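Local structure of DNA mismatch repair protein MutS (Thermus aquaticus, 1EWQ) at residues C[657-662]-C[682-687]; C[676-681]-C[701-706]. The protein recognises mismatched base pairs in DNA during mismatch repair and has a weak ATPase activity. One frame throughout, in Å; residues are numbered along the deposited sequence.

Contact 1. Residues C[657-662]-C[682-687]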
ATOM      1  N   SER C 657      -3.982 -28.757 -28.010  1.00 25.45           N
ATOM      2  CA  SER C 657      -4.202 -27.736 -27.001  1.00 24.76           C
ATOM      3  C   SER C 657      -5.323 -28.067 -26.047  1.00 23.83           C
ATOM      4  O   SER C 657      -6.246 -28.808 -26.384  1.00 23.74           O
ATOM      5  CB  SER C 657      -4.483 -26.386 -27.657  1.00 24.34           C
ATOM      6  OG  SER C 657      -3.375 -25.984 -28.436  1.00 24.85           O
ATOM      7  N   LEU C 658      -5.207 -27.532 -24.838  1.00 23.33           N
ATOM      8  CA  LEU C 658      -6.231 -27.693 -23.811  1.00 22.69           C
ATOM      9  C   LEU C 658      -6.855 -26.320 -23.776  1.00 22.48           C
ATOM     10  O   LEU C 658      -6.178 -25.348 -23.445  1.00 22.71           O
ATOM     11  CB  LEU C 658      -5.623 -28.015 -22.440  1.00 21.60           C
ATOM     12  CG  LEU C 658      -6.621 -28.001 -21.257  1.00 21.63           C
ATOM     13  CD1 LEU C 658      -7.628 -29.135 -21.406  1.00 20.97           C
ATOM     14  CD2 LEU C 658      -5.882 -28.137 -19.916  1.00 20.30           C
ATOM     15  N   VAL C 659      -8.126 -26.236 -24.151  1.00 22.01           N
ATOM     16  CA  VAL C 659      -8.850 -24.972 -24.165  1.00 21.83           C
ATOM     17  C   VAL C 659      -9.935 -24.997 -23.087  1.00 22.53           C
ATOM     18  O   VAL C 659     -10.698 -25.963 -22.995  1.00 22.45           O
ATOM     19  CB  VAL C 659      -9.510 -24.745 -25.548  1.00 21.69           C
ATOM     20  CG1 VAL C 659     -10.304 -23.462 -25.539  1.00 20.84           C
ATOM     21  CG2 VAL C 659      -8.423 -24.723 -26.660  1.00 21.27           C
ATOM     22  N   LEU C 660     -10.007 -23.939 -22.280  1.00 22.77           N
ATOM     23  CA  LEU C 660     -10.995 -23.848 -21.206  1.00 23.78           C
ATOM     24  C   LEU C 660     -11.896 -22.637 -21.405  1.00 24.11           C
ATOM     25  O   LEU C 660     -11.458 -21.507 -21.221  1.00 24.16           O
ATOM     26  CB  LEU C 660     -10.299 -23.741 -19.842  1.00 24.02           C
ATOM     27  CG  LEU C 660      -9.312 -24.841 -19.408  1.00 24.71           C
ATOM     28  CD1 LEU C 660      -8.844 -24.553 -17.967  1.00 25.32           C
ATOM     29  CD2 LEU C 660      -9.967 -26.198 -19.472  1.00 25.09           C
ATOM     30  N   LEU C 661     -13.149 -22.869 -21.792  1.00 24.89           N
ATOM     31  CA  LEU C 661     -14.080 -21.768 -22.014  1.00 25.78           C
ATOM     32  C   LEU C 661     -15.141 -21.732 -20.930  1.00 26.31           C
ATOM     33  O   LEU C 661     -15.748 -22.746 -20.588  1.00 25.86           O
ATOM     34  CB  LEU C 661     -14.735 -21.871 -23.391  1.00 25.85           C
ATOM     35  CG  LEU C 661     -13.801 -21.976 -24.605  1.00 26.41           C
ATOM     36  CD1 LEU C 661     -14.644 -21.928 -25.881  1.00 26.05           C
ATOM     37  CD2 LEU C 661     -12.768 -20.850 -24.590  1.00 25.85           C
ATOM     38  N   ASP C 662     -15.357 -20.534 -20.404  1.00 27.67           N
ATOM     39  CA  ASP C 662     -16.298 -20.293 -19.319  1.00 28.50           C
ATOM     40  C   ASP C 662     -17.390 -19.328 -19.776  1.00 28.77           C
ATOM     41  O   ASP C 662     -17.197 -18.114 -19.775  1.00 28.65           O
ATOM     42  CB  ASP C 662     -15.510 -19.717 -18.133  1.00 29.91           C
ATOM     43  CG  ASP C 662     -16.374 -19.397 -16.926  1.00 31.54           C
ATOM     44  OD1 ASP C 662     -16.317 -18.232 -16.450  1.00 32.58           O
ATOM     45  OD2 ASP C 662     -17.085 -20.301 -16.441  1.00 32.05           O
ATOM     46  N   GLU C 682     -18.053 -25.169 -32.726  1.00 28.26           N
ATOM     47  CA  GLU C 682     -17.768 -25.981 -33.910  1.00 28.46           C
ATOM     48  C   GLU C 682     -16.327 -25.844 -34.376  1.00 28.54           C
ATOM     49  O   GLU C 682     -15.695 -26.832 -34.784  1.00 28.38           O
ATOM     50  CB  GLU C 682     -18.710 -25.606 -35.065  1.00 29.21           C
ATOM     51  CG  GLU C 682     -20.190 -25.824 -34.756  1.00 29.93           C
ATOM     52  CD  GLU C 682     -21.101 -25.504 -35.935  1.00 30.52           C
ATOM     53  OE1 GLU C 682     -20.711 -24.685 -36.797  1.00 30.45           O
ATOM     54  OE2 GLU C 682     -22.219 -26.061 -35.983  1.00 30.44           O
ATOM     55  N   ALA C 683     -15.797 -24.624 -34.321  1.00 28.23           N
ATOM     56  CA  ALA C 683     -14.420 -24.401 -34.758  1.00 28.09           C
ATOM     57  C   ALA C 683     -13.443 -25.127 -33.843  1.00 27.67           C
ATOM     58  O   ALA C 683     -12.453 -25.681 -34.307  1.00 27.76           O
ATOM     59  CB  ALA C 683     -14.104 -22.906 -34.797  1.00 27.75           C
ATOM     60  N   LEU C 684     -13.719 -25.133 -32.544  1.00 27.69           N
ATOM     61  CA  LEU C 684     -12.824 -25.820 -31.623  1.00 27.87           C
ATOM     62  C   LEU C 684     -12.988 -27.327 -31.786  1.00 28.02           C
ATOM     63  O   LEU C 684     -12.047 -28.089 -31.571  1.00 27.41           O
ATOM     64  CB  LEU C 684     -13.088 -25.378 -30.178  1.00 27.40           C
ATOM     65  CG  LEU C 684     -12.415 -24.044 -29.842  1.00 26.99           C
ATOM     66  CD1 LEU C 684     -12.965 -23.469 -28.549  1.00 26.57           C
ATOM     67  CD2 LEU C 684     -10.911 -24.264 -29.746  1.00 26.79           C
ATOM     68  N   HIS C 685     -14.190 -27.748 -32.170  1.00 28.41           N
ATOM     69  CA  HIS C 685     -14.451 -29.163 -32.407  1.00 29.37           C
ATOM     70  C   HIS C 685     -13.631 -29.570 -33.645  1.00 30.04           C
ATOM     71  O   HIS C 685     -12.913 -30.572 -33.622  1.00 29.85           O
ATOM     72  CB  HIS C 685     -15.941 -29.396 -32.659  1.00 29.30           C
ATOM     73  CG  HIS C 685     -16.253 -30.756 -33.190  1.00 29.38           C
ATOM     74  ND1 HIS C 685     -16.476 -31.846 -32.372  1.00 29.39           N
ATOM     75  CD2 HIS C 685     -16.355 -31.212 -34.460  1.00 29.17           C
ATOM     76  CE1 HIS C 685     -16.705 -32.912 -33.117  1.00 29.25           C
ATOM     77  NE2 HIS C 685     -16.637 -32.554 -34.387  1.00 29.52           N
ATOM     78  N   GLU C 686     -13.737 -28.775 -34.714  1.00 30.56           N
ATOM     79  CA  GLU C 686     -12.987 -29.016 -35.951  1.00 31.53           C
ATOM     80  C   GLU C 686     -11.485 -28.999 -35.645  1.00 31.33           C
ATOM     81  O   GLU C 686     -10.718 -29.793 -36.187  1.00 31.09           O
ATOM     82  CB  GLU C 686     -13.258 -27.915 -36.993  1.00 32.91           C
ATOM     83  CG  GLU C 686     -14.683 -27.785 -37.494  1.00 35.63           C
ATOM     84  CD  GLU C 686     -14.892 -26.497 -38.314  1.00 37.18           C
ATOM     85  OE1 GLU C 686     -14.112 -26.276 -39.276  1.00 38.24           O
ATOM     86  OE2 GLU C 686     -15.830 -25.714 -38.001  1.00 37.38           O
ATOM     87  N   ARG C 687     -11.070 -28.068 -34.789  1.00 30.69           N
ATOM     88  CA  ARG C 687      -9.661 -27.949 -34.420  1.00 30.44           C
ATOM     89  C   ARG C 687      -9.158 -29.225 -33.748  1.00 30.14           C
ATOM     90  O   ARG C 687      -7.971 -29.532 -33.801  1.00 30.33           O
ATOM     91  CB  ARG C 687      -9.452 -26.754 -33.475  1.00 30.10           C
ATOM     92  CG  ARG C 687      -7.989 -26.388 -33.235  1.00 29.77           C
ATOM     93  CD  ARG C 687      -7.309 -26.009 -34.554  1.00 29.85           C
ATOM     94  NE  ARG C 687      -8.051 -24.964 -35.256  1.00 29.44           N
ATOM     95  CZ  ARG C 687      -7.975 -23.666 -34.974  1.00 29.61           C
ATOM     96  NH1 ARG C 687      -7.177 -23.230 -34.007  1.00 29.12           N
ATOM     97  NH2 ARG C 687      -8.712 -22.799 -35.655  1.00 29.39           N
TER

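Contact 2. Residues C[676-681]-C[701-706]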
ATOM      1  N   ILE C 676     -22.975 -17.243 -31.746  1.00 31.14           N
ATOM      2  CA  ILE C 676     -21.536 -17.072 -31.564  1.00 31.27           C
ATOM      3  C   ILE C 676     -20.972 -18.251 -30.780  1.00 30.98           C
ATOM      4  O   ILE C 676     -19.931 -18.806 -31.135  1.00 30.64           O
ATOM      5  CB  ILE C 676     -21.197 -15.781 -30.776  1.00 31.94           C
ATOM      6  CG1 ILE C 676     -21.846 -14.565 -31.440  1.00 32.33           C
ATOM      7  CG2 ILE C 676     -19.681 -15.593 -30.722  1.00 31.65           C
ATOM      8  CD1 ILE C 676     -21.377 -14.304 -32.867  1.00 32.99           C
ATOM      9  N   ALA C 677     -21.659 -18.625 -29.706  1.00 30.43           N
ATOM     10  CA  ALA C 677     -21.189 -19.740 -28.893  1.00 30.00           C
ATOM     11  C   ALA C 677     -21.085 -21.010 -29.740  1.00 29.41           C
ATOM     12  O   ALA C 677     -20.153 -21.793 -29.569  1.00 28.97           O
ATOM     13  CB  ALA C 677     -22.128 -19.964 -27.713  1.00 29.86           C
ATOM     14  N   THR C 678     -22.037 -21.194 -30.658  1.00 28.95           N
ATOM     15  CA  THR C 678     -22.065 -22.376 -31.531  1.00 28.60           C
ATOM     16  C   THR C 678     -20.933 -22.414 -32.553  1.00 28.36           C
ATOM     17  O   THR C 678     -20.257 -23.442 -32.715  1.00 28.64           O
ATOM     18  CB  THR C 678     -23.397 -22.484 -32.305  1.00 28.80           C
ATOM     19  OG1 THR C 678     -24.475 -22.713 -31.392  1.00 28.22           O
ATOM     20  CG2 THR C 678     -23.338 -23.635 -33.290  1.00 28.62           C
ATOM     21  N   ALA C 679     -20.740 -21.301 -33.251  1.00 27.86           N
ATOM     22  CA  ALA C 679     -19.689 -21.194 -34.255  1.00 27.66           C
ATOM     23  C   ALA C 679     -18.340 -21.434 -33.594  1.00 27.46           C
ATOM     24  O   ALA C 679     -17.477 -22.112 -34.147  1.00 27.59           O
ATOM     25  CB  ALA C 679     -19.721 -19.802 -34.911  1.00 27.67           C
ATOM     26  N   VAL C 680     -18.158 -20.861 -32.408  1.00 27.50           N
ATOM     27  CA  VAL C 680     -16.915 -21.027 -31.668  1.00 27.12           C
ATOM     28  C   VAL C 680     -16.761 -22.492 -31.273  1.00 27.03           C
ATOM     29  O   VAL C 680     -15.687 -23.067 -31.413  1.00 27.09           O
ATOM     30  CB  VAL C 680     -16.898 -20.148 -30.392  1.00 27.23           C
ATOM     31  CG1 VAL C 680     -15.705 -20.514 -29.521  1.00 26.98           C
ATOM     32  CG2 VAL C 680     -16.834 -18.665 -30.784  1.00 27.15           C
ATOM     33  N   ALA C 681     -17.842 -23.098 -30.791  1.00 27.27           N
ATOM     34  CA  ALA C 681     -17.799 -24.505 -30.394  1.00 27.79           C
ATOM     35  C   ALA C 681     -17.423 -25.396 -31.574  1.00 28.03           C
ATOM     36  O   ALA C 681     -16.565 -26.271 -31.447  1.00 28.13           O
ATOM     37  CB  ALA C 681     -19.152 -24.943 -29.825  1.00 27.53           C
ATOM     38  N   THR C 701     -25.881 -28.181 -26.128  1.00 32.15           N
ATOM     39  CA  THR C 701     -25.838 -29.608 -25.791  1.00 32.63           C
ATOM     40  C   THR C 701     -26.340 -30.560 -26.879  1.00 33.28           C
ATOM     41  O   THR C 701     -26.034 -31.753 -26.851  1.00 33.53           O
ATOM     42  CB  THR C 701     -26.650 -29.913 -24.519  1.00 32.32           C
ATOM     43  OG1 THR C 701     -28.047 -29.800 -24.805  1.00 31.81           O
ATOM     44  CG2 THR C 701     -26.281 -28.937 -23.402  1.00 32.17           C
ATOM     45  N   ALA C 702     -27.093 -30.049 -27.844  1.00 33.66           N
ATOM     46  CA  ALA C 702     -27.625 -30.914 -28.892  1.00 34.28           C
ATOM     47  C   ALA C 702     -27.047 -30.746 -30.298  1.00 34.30           C
ATOM     48  O   ALA C 702     -27.659 -31.177 -31.267  1.00 34.53           O
ATOM     49  CB  ALA C 702     -29.141 -30.764 -28.944  1.00 34.32           C
ATOM     50  N   LEU C 703     -25.872 -30.146 -30.429  1.00 34.28           N
ATOM     51  CA  LEU C 703     -25.306 -29.966 -31.761  1.00 34.38           C
ATOM     52  C   LEU C 703     -24.982 -31.306 -32.423  1.00 34.91           C
ATOM     53  O   LEU C 703     -24.818 -32.323 -31.744  1.00 35.26           O
ATOM     54  CB  LEU C 703     -24.051 -29.098 -31.682  1.00 34.01           C
ATOM     55  CG  LEU C 703     -24.298 -27.704 -31.108  1.00 33.83           C
ATOM     56  CD1 LEU C 703     -22.984 -26.939 -31.007  1.00 33.73           C
ATOM     57  CD2 LEU C 703     -25.286 -26.969 -31.992  1.00 33.60           C
ATOM     58  N   GLY C 704     -24.903 -31.308 -33.750  1.00 35.10           N
ATOM     59  CA  GLY C 704     -24.591 -32.530 -34.474  1.00 35.24           C
ATOM     60  C   GLY C 704     -23.093 -32.651 -34.710  1.00 35.31           C
ATOM     61  O   GLY C 704     -22.623 -32.596 -35.859  1.00 35.40           O
ATOM     62  N   LEU C 705     -22.347 -32.798 -33.613  1.00 34.69           N
ATOM     63  CA  LEU C 705     -20.898 -32.922 -33.664  1.00 33.68           C
ATOM     64  C   LEU C 705     -20.509 -34.284 -33.102  1.00 33.20           C
ATOM     65  O   LEU C 705     -20.901 -34.648 -31.995  1.00 32.90           O
ATOM     66  CB  LEU C 705     -20.250 -31.784 -32.870  1.00 33.70           C
ATOM     67  CG  LEU C 705     -20.643 -30.384 -33.367  1.00 33.61           C
ATOM     68  CD1 LEU C 705     -20.013 -29.318 -32.497  1.00 33.28           C
ATOM     69  CD2 LEU C 705     -20.198 -30.208 -34.818  1.00 33.83           C
ATOM     70  N   PRO C 706     -19.739 -35.064 -33.879  1.00 32.71           N
ATOM     71  CA  PRO C 706     -19.285 -36.403 -33.494  1.00 32.27           C
ATOM     72  C   PRO C 706     -18.429 -36.507 -32.240  1.00 31.77           C
ATOM     73  O   PRO C 706     -18.496 -37.506 -31.527  1.00 31.29           O
ATOM     74  CB  PRO C 706     -18.556 -36.891 -34.739  1.00 32.02           C
ATOM     75  CG  PRO C 706     -18.069 -35.638 -35.360  1.00 32.60           C
ATOM     76  CD  PRO C 706     -19.247 -34.717 -35.221  1.00 32.38           C
TER

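Contact 1. Residues C[657-662]-C[682-687]
Leu-684, on the last turns of helix 670-687, carries the helix side of this contact alone, spreading its two methyl groups over Val-659 and Leu-661 of strand 657-662. The interaction is entirely apolar. CD1 of Leu-684 meets CD1 of Leu-661 at 3.5 Å, the closest approach between the two segments, with the two leucines reaching for each other tip to tip. Against Val-659 the leucine lies aslant, and the methyls pair off: CG1 of Val-659 is 4.0 Å from CD1 of Leu-684, while CG2 of Val-659 stands 4.0 Å from CD2 of Leu-684. Because CG1 of Val-659 is anti to the backbone N (chi1 178°), both valine methyls face the helix and each finds a leucine methyl. All three residues are buried; the two segments bury 110 Å² between them, both sides summed, and the nearest CA atoms, of Val-659 and Leu-684, are 8.5 Å apart.

Polar bonds act around this apolar layer rather than across it. Ser-657 OG is hydrogen-bonded to Asp-620 OD1 and to the backbone N of Thr-654; Arg-687 NH1 is hydrogen-bonded to the carbonyl oxygens of Leu-650 and Ala-653. On the outer side of the helix, Glu-682 forms a salt bridge with Arg-754 of the second subunit.

Strand 657-662, helix 670-687 and the neighbouring parallel strand 690-694 form a beta-alpha-beta unit, and the contact is the helix-on-sheet packing of such a crossover in the P-loop NTPase domain of MutS.

Contact 2. Residues C[676-681]-C[701-706]
A single residue, Leu-703, of a segment without regular helix or strand makes both close contacts with helix 670-687. The two methyls of Leu-703 straddle the methyl CG2 of Thr-678: CG2 of Thr-678 lies 4.0 Å from CD1 of Leu-703 and 4.1 Å from its CD2. CD1 of Leu-703 also approaches CB of Ala-681, one helical turn further on, at 4.5 Å. The threonine presents carbon rather than oxygen here. With its CG2 anti to the backbone N and OG1 beside that N (chi1 -66°), the hydroxyl is hydrogen-bonded to the carbonyl oxygen of Val-674 within the same helix.

In the P-loop NTPase domain, this loop links helix 698-701 to strand 708-716 and runs past helix 670-687, the connecting helix of a beta-alpha-beta unit. Gly-704 is the centre of an inverse gamma turn, directly after the leucine that touches the helix. Beyond the turn the CB of Leu-705 again points toward the helix, and its side chain packs on Leu-578 of strand 578-582, which Ala-681 also touches. Thr-678 itself also packs on Leu-758 of the second subunit, and Ala-679 and Val-680 pack on Val-751 of that subunit.

Overall arrangement
Both contacts draw on helix 670-687, and their centres lie 10 Å apart: contact 1 ties its C-terminal turns to strand 657-662, contact 2 its middle to the loop 701-706. Their segments alternate along the chain. They touch directly by packing; among these contacts, CD1 of Leu-661 lies 4.0 Å from CG1 of Val-680, and NE2 of His-685 lies 3.5 Å from CD of Pro-706. In contact 1 the side chain of Leu-661 is about 10 Å from that of Ser-590 in the predicted ATP site, whereas contact 2 lies away from it. The bound DNA is distant, its nearest atom about 52 Å from contact 1 and 61 Å from contact 2. Val-751 of the second subunit packs on both, Ala-683 in contact 1 and Ala-679 and Val-680 in contact 2.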